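PDB 7CFL: putative cell wall hydrolase phosphatase-associated protein from Clostridioides difficile, which probably cleaves peptide bonds of cell-wall peptidoglycan as an autolysin, through an NlpC/P60-family cysteine peptidase domain, the part crystallised here. Local coordinates for residues G79-F84 with S95-Y100. Numbering follows the deposited sequence. Where two conformers were deposited one is given.
Sequences GDLVFF and SHVGIY
Val82 and Gly98 form the central hydrogen-bonded pair of an antiparallel hairpin: Val82 N reaches Gly98 O at 2.9 Å, and Gly98 N returns the bond to Val82 O at 3.0 Å. Towards one end, Tyr100 N binds Asp80 O and Gly79 N binds Tyr100 O, the latter at 2.8 Å and nearly straight. At the other, Phe84 N binds His96 O from above its carbonyl plane, and a classic beta bulge sets Ser95 and His96 both against Phe84. Phe84 O accepts both their N-H groups; the bond from Ser95 N (3.0 Å) is straighter, 172° at the hydrogen against 137° for His96 N.

Side-chain contacts divide between the faces. On one, Phe83 and Val97 lie side by side, Val97 CG2, anti to its backbone N, pressing on Phe83 CE1 at 3.2 Å, a tight fit. Leu81 CD2 meets Ile99 CG1 at 3.9 Å on the same face, which helices 41-53 and 61-64 cover. On the other, Val82 CG2 settles over Gly98 O (3.5 Å) and Val82 CG1 packs on Tyr100 CB, while Phe84 CD2 lies near the plane of the His96 ring, 4.3 Å from His96 CD2 in the conformer given.

In that conformer His96 NE2 is hydrogen-bonded to ND1 of His108, and the side chain touches Cys41. This family uses a Cys-His pair completed by a third polar residue, consistent with Cys41, His96 and His108; the bulge thus fixes the backbone of His96, probably the catalytic histidine.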
loop_
_atom_site.group_PDB
_atom_site.type_symbol
_atom_site.label_atom_id
_atom_site.label_comp_id
_atom_site.label_asym_id
_atom_site.label_seq_id
_atom_site.Cartn_x
_atom_site.Cartn_y
_atom_site.Cartn_z
ATOM N N GLY A 79 -5.074 -1.700 -8.064
ATOM C CA GLY A 79 -5.353 -0.350 -7.546
ATOM C C GLY A 79 -6.006 -0.368 -6.173
ATOM O O GLY A 79 -6.093 0.688 -5.555
ATOM N N ASP A 80 -6.490 -1.507 -5.691
ATOM C CA ASP A 80 -7.001 -1.625 -4.310
ATOM C C ASP A 80 -5.847 -1.415 -3.325
ATOM O O ASP A 80 -4.753 -1.808 -3.602
ATOM C CB ASP A 80 -7.690 -2.974 -4.058
ATOM C CG ASP A 80 -8.955 -3.165 -4.848
ATOM O OD1 ASP A 80 -9.541 -2.146 -5.289
ATOM O OD2 ASP A 80 -9.381 -4.349 -4.928
ATOM N N LEU A 81 -6.134 -0.826 -2.184
ATOM C CA LEU A 81 -5.193 -0.726 -1.061
ATOM C C LEU A 81 -5.329 -1.975 -0.204
ATOM O O LEU A 81 -6.477 -2.375 0.087
ATOM C CB LEU A 81 -5.482 0.555 -0.263
ATOM C CG LEU A 81 -5.347 1.846 -1.055
ATOM C CD1 LEU A 81 -5.648 3.055 -0.193
ATOM C CD2 LEU A 81 -3.968 1.973 -1.663
ATOM N N VAL A 82 -4.197 -2.560 0.195
ATOM C CA VAL A 82 -4.185 -3.772 1.055
ATOM C C VAL A 82 -3.480 -3.399 2.352
ATOM O O VAL A 82 -2.471 -2.669 2.283
ATOM C CB VAL A 82 -3.531 -4.970 0.339
ATOM C CG1 VAL A 82 -4.482 -5.573 -0.690
ATOM C CG2 VAL A 82 -2.159 -4.625 -0.235
ATOM N N PHE A 83 -4.016 -3.805 3.490
ATOM C CA PHE A 83 -3.575 -3.364 4.845
ATOM C C PHE A 83 -3.085 -4.565 5.678
ATOM O O PHE A 83 -3.613 -5.688 5.657
ATOM C CB PHE A 83 -4.705 -2.616 5.550
ATOM C CG PHE A 83 -5.174 -1.414 4.785
ATOM C CD1 PHE A 83 -4.408 -0.245 4.851
ATOM C CD2 PHE A 83 -6.218 -1.451 3.870
ATOM C CE1 PHE A 83 -4.753 0.866 4.105
ATOM C CE2 PHE A 83 -6.566 -0.328 3.128
ATOM C CZ PHE A 83 -5.807 0.824 3.226
ATOM N N PHE A 84 -2.075 -4.336 6.500
ATOM C CA PHE A 84 -1.416 -5.355 7.349
ATOM C C PHE A 84 -1.171 -4.815 8.751
ATOM O O PHE A 84 -1.058 -3.591 8.930
ATOM C CB PHE A 84 -0.106 -5.821 6.725
ATOM C CG PHE A 84 -0.244 -6.223 5.283
ATOM C CD1 PHE A 84 -0.452 -7.550 4.926
ATOM C CD2 PHE A 84 -0.275 -5.251 4.298
ATOM C CE1 PHE A 84 -0.585 -7.888 3.590
ATOM C CE2 PHE A 84 -0.415 -5.593 2.969
ATOM C CZ PHE A 84 -0.592 -6.908 2.620
ATOM N N SER A 95 -0.771 -1.095 10.489
ATOM C CA SER A 95 0.543 -0.403 10.543
ATOM C C SER A 95 1.256 -0.385 9.172
ATOM O O SER A 95 2.368 0.211 9.084
ATOM C CB SER A 95 1.400 -1.065 11.588
ATOM O OG SER A 95 1.519 -2.460 11.331
ATOM N N HIS A 96 0.676 -1.004 8.135
ATOM C CA HIS A 96 1.303 -1.078 6.790
ATOM C C HIS A 96 0.221 -1.116 5.709
ATOM O O HIS A 96 -0.938 -1.541 5.974
ATOM C CB HIS A 96 2.278 -2.265 6.707
ATOM C CG HIS A 96 3.224 -2.185 5.554
ATOM N ND1 HIS A 96 4.227 -1.210 5.466
ATOM C CD2 HIS A 96 3.312 -2.933 4.434
ATOM C CE1 HIS A 96 4.894 -1.395 4.347
ATOM N NE2 HIS A 96 4.345 -2.448 3.688
ATOM N N VAL A 97 0.573 -0.653 4.525
ATOM C CA VAL A 97 -0.350 -0.567 3.360
ATOM C C VAL A 97 0.497 -0.684 2.101
ATOM O O VAL A 97 1.614 -0.098 2.044
ATOM C CB VAL A 97 -1.164 0.747 3.362
ATOM C CG1 VAL A 97 -0.293 2.010 3.356
ATOM C CG2 VAL A 97 -2.127 0.840 2.208
ATOM N N GLY A 98 -0.068 -1.313 1.092
ATOM C CA GLY A 98 0.465 -1.438 -0.266
ATOM C C GLY A 98 -0.648 -1.273 -1.270
ATOM O O GLY A 98 -1.837 -1.246 -0.857
ATOM N N ILE A 99 -0.286 -1.141 -2.535
ATOM C CA ILE A 99 -1.237 -1.018 -3.671
ATOM C C ILE A 99 -1.226 -2.358 -4.377
ATOM O O ILE A 99 -0.182 -2.802 -4.831
ATOM C CB ILE A 99 -0.879 0.129 -4.639
ATOM C CG1 ILE A 99 -0.808 1.472 -3.910
ATOM C CG2 ILE A 99 -1.826 0.166 -5.824
ATOM C CD1 ILE A 99 -0.237 2.606 -4.736
ATOM N N TYR A 100 -2.369 -3.023 -4.386
ATOM C CA TYR A 100 -2.471 -4.308 -5.108
ATOM C C TYR A 100 -2.281 -4.119 -6.625
ATOM O O TYR A 100 -2.901 -3.199 -7.252
ATOM C CB TYR A 100 -3.796 -4.953 -4.731
ATOM C CG TYR A 100 -3.888 -6.380 -5.203
ATOM C CD1 TYR A 100 -3.190 -7.374 -4.538
ATOM C CD2 TYR A 100 -4.601 -6.731 -6.351
ATOM C CE1 TYR A 100 -3.288 -8.715 -4.919
ATOM C CE2 TYR A 100 -4.665 -8.059 -6.764
ATOM C CZ TYR A 100 -3.980 -9.042 -6.072
ATOM O OH TYR A 100 -4.008 -10.351 -6.487
#